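Local coordinates for VMB-1 (PDB 6LF4), which probably hydrolyses beta-lactam antibiotics, carbapenems likely among them, as a zinc-dependent class B beta-lactamase of the periplasm, at residues 156-161 / 200-205; 166-171 / 210-215. All coordinates share one frame; numbering follows the deposited sequence.

Contact 1. Residues 156-161 / 200-205; sequences EKILFG and LVVPGH. With ZN (zinc ion), chain F; LMP ((2~{S},3~{R},4~{S})-2-[(2~{S},3~{R})-1,3-bis(oxidanyl)-1-oxidanylidene-butan-2-yl]-4-[(3~{S},5~{S})-5-(dimethylcarbamoy l)pyrrolidin-3-yl]sulfanyl-3-methyl-3,4-dihydro-2~{H}-pyrrole-5-carboxylic acid), chain G.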
loop_
_atom_site.group_PDB
_atom_site.type_symbol
_atom_site.label_atom_id
_atom_site.label_comp_id
_atom_site.label_asym_id
_atom_site.label_seq_id
_atom_site.Cartn_x
_atom_site.Cartn_y
_atom_site.Cartn_z
ATOM N N GLU A 156 6.907 -14.292 -4.737
ATOM C CA GLU A 156 5.734 -14.864 -4.031
ATOM C C GLU A 156 4.485 -14.784 -4.910
ATOM O O GLU A 156 3.489 -15.444 -4.564
ATOM C CB GLU A 156 5.547 -14.156 -2.690
ATOM C CG GLU A 156 6.694 -14.394 -1.725
ATOM C CD GLU A 156 7.933 -13.542 -1.940
ATOM O OE1 GLU A 156 7.884 -12.611 -2.760
ATOM O OE2 GLU A 156 8.932 -13.801 -1.280
ATOM N N LYS A 157 4.518 -14.003 -5.998
ATOM C CA LYS A 157 3.346 -13.758 -6.879
ATOM C C LYS A 157 2.268 -13.025 -6.073
ATOM O O LYS A 157 1.080 -13.313 -6.245
ATOM C CB LYS A 157 2.809 -15.064 -7.458
ATOM C CG LYS A 157 3.823 -15.865 -8.257
ATOM C CD LYS A 157 4.239 -15.208 -9.560
ATOM C CE LYS A 157 4.991 -16.169 -10.468
ATOM N NZ LYS A 157 5.334 -15.552 -11.777
ATOM N N ILE A 158 2.703 -12.072 -5.266
ATOM C CA ILE A 158 1.832 -11.218 -4.408
ATOM C C ILE A 158 1.790 -9.806 -4.996
ATOM O O ILE A 158 2.865 -9.179 -5.113
ATOM C CB ILE A 158 2.342 -11.179 -2.956
ATOM C CG1 ILE A 158 2.286 -12.560 -2.296
ATOM C CG2 ILE A 158 1.578 -10.134 -2.159
ATOM C CD1 ILE A 158 3.060 -12.628 -1.006
ATOM N N LEU A 159 0.583 -9.336 -5.315
ATOM C CA LEU A 159 0.328 -7.937 -5.744
ATOM C C LEU A 159 -0.287 -7.171 -4.571
ATOM O O LEU A 159 -1.384 -7.554 -4.118
ATOM C CB LEU A 159 -0.605 -7.949 -6.948
ATOM C CG LEU A 159 -0.948 -6.566 -7.493
ATOM C CD1 LEU A 159 0.320 -5.801 -7.891
ATOM C CD2 LEU A 159 -1.898 -6.716 -8.659
ATOM N N PHE A 160 0.428 -6.176 -4.062
ATOM C CA PHE A 160 -0.114 -5.204 -3.094
ATOM C C PHE A 160 -0.850 -4.123 -3.883
ATOM O O PHE A 160 -0.198 -3.341 -4.574
ATOM C CB PHE A 160 0.976 -4.577 -2.251
ATOM C CG PHE A 160 0.424 -3.614 -1.240
ATOM C CD1 PHE A 160 -0.263 -4.086 -0.132
ATOM C CD2 PHE A 160 0.536 -2.249 -1.419
ATOM C CE1 PHE A 160 -0.765 -3.207 0.814
ATOM C CE2 PHE A 160 -0.006 -1.373 -0.490
ATOM C CZ PHE A 160 -0.645 -1.853 0.622
ATOM N N GLY A 161 -2.180 -4.129 -3.812
ATOM C CA GLY A 161 -3.027 -3.186 -4.557
ATOM C C GLY A 161 -3.193 -1.899 -3.789
ATOM O O GLY A 161 -3.515 -0.858 -4.393
ATOM N N LEU A 200 -1.954 -13.859 -4.999
ATOM C CA LEU A 200 -2.563 -13.135 -3.856
ATOM C C LEU A 200 -2.612 -11.641 -4.196
ATOM O O LEU A 200 -1.580 -11.123 -4.627
ATOM C CB LEU A 200 -1.716 -13.390 -2.603
ATOM C CG LEU A 200 -2.430 -13.250 -1.258
ATOM C CD1 LEU A 200 -3.568 -14.256 -1.117
ATOM C CD2 LEU A 200 -1.445 -13.418 -0.119
ATOM N N VAL A 201 -3.777 -11.013 -4.023
ATOM C CA VAL A 201 -3.989 -9.544 -4.133
ATOM C C VAL A 201 -4.328 -9.038 -2.739
ATOM O O VAL A 201 -5.245 -9.597 -2.090
ATOM C CB VAL A 201 -5.064 -9.178 -5.171
ATOM C CG1 VAL A 201 -5.149 -7.672 -5.395
ATOM C CG2 VAL A 201 -4.839 -9.901 -6.488
ATOM N N VAL A 202 -3.558 -8.064 -2.272
ATOM C CA VAL A 202 -3.734 -7.456 -0.933
ATOM C C VAL A 202 -4.443 -6.124 -1.138
ATOM O O VAL A 202 -3.859 -5.202 -1.705
ATOM C CB VAL A 202 -2.383 -7.307 -0.225
ATOM C CG1 VAL A 202 -2.554 -6.621 1.121
ATOM C CG2 VAL A 202 -1.677 -8.653 -0.095
ATOM N N PRO A 203 -5.714 -5.975 -0.690
ATOM C CA PRO A 203 -6.376 -4.674 -0.717
ATOM C C PRO A 203 -5.859 -3.799 0.436
ATOM O O PRO A 203 -5.212 -4.302 1.350
ATOM C CB PRO A 203 -7.858 -5.082 -0.626
ATOM C CG PRO A 203 -7.861 -6.313 0.253
ATOM C CD PRO A 203 -6.559 -7.020 -0.085
ATOM N N GLY A 204 -6.066 -2.485 0.355
ATOM C CA GLY A 204 -5.675 -1.562 1.435
ATOM C C GLY A 204 -6.471 -1.846 2.711
ATOM O O GLY A 204 -5.961 -1.539 3.790
ATOM N N HIS A 205 -7.679 -2.406 2.562
ATOM C CA HIS A 205 -8.641 -2.761 3.639
ATOM C C HIS A 205 -9.406 -4.013 3.217
ATOM O O HIS A 205 -9.842 -4.088 2.031
ATOM C CB HIS A 205 -9.653 -1.634 3.938
ATOM C CG HIS A 205 -9.066 -0.265 3.969
ATOM N ND1 HIS A 205 -8.470 0.279 5.113
ATOM C CD2 HIS A 205 -8.983 0.678 3.009
ATOM C CE1 HIS A 205 -8.056 1.501 4.840
ATOM N NE2 HIS A 205 -8.358 1.769 3.546
HETATM ZN ZN ZN F . -7.466 3.326 2.407
HETATM C C1 LMP G . -11.480 4.868 4.442
HETATM C C2 LMP G . -12.094 4.123 3.245
HETATM C C3 LMP G . -10.892 3.789 2.396
HETATM O O7A LMP G . -15.061 0.387 4.110
HETATM C C6A LMP G . -14.762 -0.263 5.112
HETATM N N7A LMP G . -15.567 -1.216 5.620
HETATM C C9A LMP G . -16.771 -1.671 4.923
HETATM C C8A LMP G . -15.289 -1.862 6.906
HETATM C C5A LMP G . -13.450 -0.031 5.849
HETATM C C2A LMP G . -13.289 1.440 6.262
HETATM N N3A LMP G . -12.292 -0.314 4.987
HETATM C C4A LMP G . -11.339 0.798 5.052
HETATM C C1A LMP G . -12.243 1.990 5.302
HETATM S S21 LMP G . -12.982 2.614 3.769
HETATM C C31 LMP G . -10.938 3.481 1.123
HETATM O O31 LMP G . -11.773 4.022 0.422
HETATM O O32 LMP G . -10.144 2.666 0.692
HETATM N N4 LMP G . -9.790 3.842 3.063
HETATM C C11 LMP G . -12.023 6.275 4.633
HETATM C C5 LMP G . -9.969 4.789 4.190
HETATM C C6 LMP G . -9.332 6.136 3.848
HETATM C C61 LMP G . -8.294 6.576 4.888
HETATM O O62 LMP G . -8.955 6.797 6.132
HETATM C C62 LMP G . -7.539 7.821 4.484
HETATM C C7 LMP G . -8.761 6.187 2.426
HETATM O O71 LMP G . -9.406 6.832 1.575
HETATM O O72 LMP G . -7.690 5.582 2.219
#
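Leu159 O takes two donors from the neighbouring strand: Val202 N at 2.9 Å, almost in line with the carbonyl (C=O...N 161°), and the weaker CA-H of Val201, whose CA is 3.3 Å from Leu159 O. One step back the roles swap, with Leu200 O receiving Leu159 N at 2.9 Å and the CA-H of Ile158. Gly161 N then bonds Val202 O, tilted somewhat from its carbonyl plane, while the bond from Leu200 N to Lys157 O is long and weak. This is parallel pairing, Ile158 beside Leu200, Leu159 beside Val201 and Phe160 beside Val202, with the short strand axes only 19° apart.

On one face, Phe160 and Val202 make the closest side-chain contact: CG1 of Val202 sits at the edge of the phenyl ring, near its plane, 3.6 Å from Phe160 CD1. With CG anti to its backbone N (chi1 -178°), Phe160 turns its ring over towards Val202. The other valine methyl, CG2, meets Ile158 CG2 at 4.1 Å, and Ile158 CG1 lies alongside Leu200 CB.

Beyond Pro203 the chain turns at Gly204 into His205, whose NE2 binds zinc at 2.1 Å. LMP, a ring-opened carbapenem, supplies N4 and O72 to the same metal; Asp86 and Cys163 complete the site, and His205 ND1 is bonded to Gly37 O.

In the fold, this is a beta-alpha-beta crossover: helix 184-194 links the two strands. Strand 158-162 lies between strand 150-153, antiparallel to it, and strand 200-203, parallel to it and at the sheet's edge. Phe160, Leu200 and Val202 pack against strands 12-18 and 35-45 of the second sheet, whereas Leu159 and Val201 occupy the other face, the side on which helix 212-224 lies.

Contact 2. Residues 166-171 / 210-215; sequences KSLKNK and DVSLLK. With LMP ((2~{S},3~{R},4~{S})-2-[(2~{S},3~{R})-1,3-bis(oxidanyl)-1-oxidanylidene-butan-2-yl]-4-[(3~{S},5~{S})-5-(dimethylcarbamoy l)pyrrolidin-3-yl]sulfanyl-3-methyl-3,4-dihydro-2~{H}-pyrrole-5-carboxylic acid), chain G.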
loop_
_atom_site.group_PDB
_atom_site.type_symbol
_atom_site.label_atom_id
_atom_site.label_comp_id
_atom_site.label_asym_id
_atom_site.label_seq_id
_atom_site.Cartn_x
_atom_site.Cartn_y
_atom_site.Cartn_z
ATOM N N LYS A 166 -10.194 -2.821 -4.080
ATOM C CA LYS A 166 -11.227 -3.054 -3.031
ATOM C C LYS A 166 -11.329 -4.566 -2.762
ATOM O O LYS A 166 -11.062 -5.374 -3.679
ATOM C CB LYS A 166 -12.525 -2.386 -3.482
ATOM C CG LYS A 166 -12.433 -0.883 -3.696
ATOM C CD LYS A 166 -12.145 -0.072 -2.443
ATOM C CE LYS A 166 -11.208 1.095 -2.697
ATOM N NZ LYS A 166 -10.396 1.460 -1.504
ATOM N N SER A 167 -11.686 -4.939 -1.532
ATOM C CA SER A 167 -12.005 -6.332 -1.129
ATOM C C SER A 167 -13.285 -6.789 -1.854
ATOM O O SER A 167 -14.058 -5.927 -2.313
ATOM C CB SER A 167 -12.093 -6.427 0.376
ATOM O OG SER A 167 -13.268 -5.784 0.849
ATOM N N LEU A 168 -13.443 -8.093 -2.079
ATOM C CA LEU A 168 -14.584 -8.668 -2.852
ATOM C C LEU A 168 -15.926 -8.211 -2.254
ATOM O O LEU A 168 -16.850 -7.889 -3.041
ATOM C CB LEU A 168 -14.504 -10.195 -2.815
ATOM C CG LEU A 168 -13.760 -10.847 -3.975
ATOM C CD1 LEU A 168 -13.767 -12.364 -3.821
ATOM C CD2 LEU A 168 -14.365 -10.432 -5.310
ATOM N N LYS A 169 -16.006 -8.217 -0.926
ATOM C CA LYS A 169 -17.212 -7.921 -0.109
ATOM C C LYS A 169 -17.600 -6.448 -0.245
ATOM O O LYS A 169 -18.795 -6.134 -0.121
ATOM C CB LYS A 169 -16.934 -8.223 1.368
ATOM C CG LYS A 169 -17.090 -9.685 1.759
ATOM C CD LYS A 169 -16.334 -10.071 3.015
ATOM C CE LYS A 169 -16.439 -9.067 4.148
ATOM N NZ LYS A 169 -15.581 -9.452 5.296
ATOM N N ASN A 170 -16.618 -5.562 -0.430
ATOM C CA ASN A 170 -16.888 -4.107 -0.506
ATOM C C ASN A 170 -17.876 -3.903 -1.645
ATOM O O ASN A 170 -17.674 -4.504 -2.730
ATOM C CB ASN A 170 -15.615 -3.273 -0.661
ATOM C CG ASN A 170 -15.757 -1.896 -0.048
ATOM O OD1 ASN A 170 -16.847 -1.314 -0.047
ATOM N ND2 ASN A 170 -14.660 -1.368 0.468
ATOM N N LYS A 171 -18.932 -3.134 -1.390
ATOM C CA LYS A 171 -19.975 -2.826 -2.394
ATOM C C LYS A 171 -19.804 -1.388 -2.878
ATOM O O LYS A 171 -20.533 -0.991 -3.783
ATOM C CB LYS A 171 -21.365 -3.084 -1.806
ATOM C CG LYS A 171 -21.647 -4.539 -1.461
ATOM C CD LYS A 171 -22.963 -4.725 -0.741
ATOM C CE LYS A 171 -23.180 -6.135 -0.224
ATOM N NZ LYS A 171 -23.464 -7.081 -1.328
ATOM N N ASP A 210 -7.824 -13.371 -4.702
ATOM C CA ASP A 210 -7.195 -13.673 -6.008
ATOM C C ASP A 210 -7.417 -12.454 -6.917
ATOM O O ASP A 210 -7.801 -11.393 -6.408
ATOM C CB ASP A 210 -7.722 -15.027 -6.503
ATOM C CG ASP A 210 -9.231 -15.130 -6.639
ATOM O OD1 ASP A 210 -9.905 -14.072 -6.687
ATOM O OD2 ASP A 210 -9.725 -16.279 -6.705
ATOM N N VAL A 211 -7.222 -12.623 -8.217
ATOM C CA VAL A 211 -7.356 -11.570 -9.264
ATOM C C VAL A 211 -8.790 -11.024 -9.330
ATOM O O VAL A 211 -8.952 -9.894 -9.837
ATOM C CB VAL A 211 -6.898 -12.131 -10.624
ATOM C CG1 VAL A 211 -7.374 -11.290 -11.802
ATOM C CG2 VAL A 211 -5.384 -12.278 -10.654
ATOM N N SER A 212 -9.797 -11.796 -8.899
ATOM C CA SER A 212 -11.221 -11.391 -8.922
ATOM C C SER A 212 -11.343 -9.995 -8.290
ATOM O O SER A 212 -12.225 -9.251 -8.700
ATOM C CB SER A 212 -12.114 -12.424 -8.223
ATOM O OG SER A 212 -11.720 -12.612 -6.860
ATOM N N LEU A 213 -10.496 -9.687 -7.317
ATOM C CA LEU A 213 -10.492 -8.395 -6.571
ATOM C C LEU A 213 -10.212 -7.255 -7.538
ATOM O O LEU A 213 -10.831 -6.189 -7.371
ATOM C CB LEU A 213 -9.441 -8.421 -5.469
ATOM C CG LEU A 213 -9.914 -8.948 -4.123
ATOM C CD1 LEU A 213 -10.145 -10.458 -4.178
ATOM C CD2 LEU A 213 -8.906 -8.586 -3.045
ATOM N N LEU A 214 -9.350 -7.505 -8.528
ATOM C CA LEU A 214 -9.040 -6.528 -9.605
ATOM C C LEU A 214 -10.306 -6.306 -10.437
ATOM O O LEU A 214 -10.668 -5.131 -10.613
ATOM C CB LEU A 214 -7.865 -7.021 -10.465
ATOM C CG LEU A 214 -6.575 -7.337 -9.701
ATOM C CD1 LEU A 214 -5.440 -7.692 -10.650
ATOM C CD2 LEU A 214 -6.136 -6.181 -8.830
ATOM N N LYS A 215 -10.942 -7.381 -10.922
ATOM C CA LYS A 215 -12.145 -7.326 -11.793
ATOM C C LYS A 215 -13.320 -6.717 -11.013
ATOM O O LYS A 215 -14.100 -5.940 -11.601
ATOM C CB LYS A 215 -12.553 -8.727 -12.254
ATOM C CG LYS A 215 -11.422 -9.587 -12.793
ATOM C CD LYS A 215 -10.790 -9.021 -14.024
ATOM C CE LYS A 215 -9.824 -9.968 -14.704
ATOM N NZ LYS A 215 -10.318 -11.368 -14.723
HETATM C C1 LMP G . -11.480 4.868 4.442
HETATM C C2 LMP G . -12.094 4.123 3.245
HETATM C C3 LMP G . -10.892 3.789 2.396
HETATM O O7A LMP G . -15.061 0.387 4.110
HETATM C C6A LMP G . -14.762 -0.263 5.112
HETATM N N7A LMP G . -15.567 -1.216 5.620
HETATM C C9A LMP G . -16.771 -1.671 4.923
HETATM C C8A LMP G . -15.289 -1.862 6.906
HETATM C C5A LMP G . -13.450 -0.031 5.849
HETATM C C2A LMP G . -13.289 1.440 6.262
HETATM N N3A LMP G . -12.292 -0.314 4.987
HETATM C C4A LMP G . -11.339 0.798 5.052
HETATM C C1A LMP G . -12.243 1.990 5.302
HETATM S S21 LMP G . -12.982 2.614 3.769
HETATM C C31 LMP G . -10.938 3.481 1.123
HETATM O O31 LMP G . -11.773 4.022 0.422
HETATM O O32 LMP G . -10.144 2.666 0.692
HETATM N N4 LMP G . -9.790 3.842 3.063
HETATM C C11 LMP G . -12.023 6.275 4.633
HETATM C C5 LMP G . -9.969 4.789 4.190
HETATM C C6 LMP G . -9.332 6.136 3.848
HETATM C C61 LMP G . -8.294 6.576 4.888
HETATM O O62 LMP G . -8.955 6.797 6.132
HETATM C C62 LMP G . -7.539 7.821 4.484
HETATM C C7 LMP G . -8.761 6.187 2.426
HETATM O O71 LMP G . -9.406 6.832 1.575
HETATM O O72 LMP G . -7.690 5.582 2.219
#
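Leu213 reaches from the first turn of its helix into the bend of 166-171. Its CB is 3.9 Å from Lys166 O, and CG lies about as far from it. At CG the chain forks. CD2 stays beside Lys166 O and the CA of Ser167, while CD1 ends 3.6 Å from Leu168 CG, the two leucine side chains crossing at about a right angle. Leu168 also spreads its methyls around Ser212, CD1 being 3.7 Å from Ser212 OG.

The helix concerned, 212-224, is the C-terminal one on the outer side of the alpha-beta/beta-alpha sandwich of metallo-beta-lactamases. Asp210 caps its start: OD1 accepts Ser212 N at 3.2 Å, the donor standing 45° out of the carboxylate plane. The packing across is van der Waals, carbon against carbon at Leu168 and Leu213, carbon against oxygen elsewhere, but Thr217, a turn on, ties both segments through OG1, bonded to Lys166 N and Leu213 O.

Lys166 heads away from 210-215, past Leu220 of the same helix and Trp184. Its chain, bent at chi2 and chi3 (142°), brings NZ 2.5 Å from carboxylate oxygen O32 of LMP, a doubtfully short distance but consistent with charge attraction, and the same NZ bonds Cys163 O.

How the contacts relate
The two contacts lie 11 Å apart, centre to centre, on the same side of the chain's centre, and their segments alternate in sequence: 156-161, 166-171, 200-205, 210-215. Strand 158-162 runs on into the loop of contact 2, and strand 200-203 is followed by helix 212-224. The junction is van der Waals packing: Val201 CG1 meets Leu214 CD2 at 3.9 Å, Val201 O meets Leu213 CD2, and His205 O touches Ser167 CB. Sheet edge and C-terminal helix thus form adjoining layers, and both contacts reach LMP. Contact 1 brings the zinc-bound His205, contact 2 the lysine facing the ligand's carboxylate, so both contribute residues beside the bound ligand.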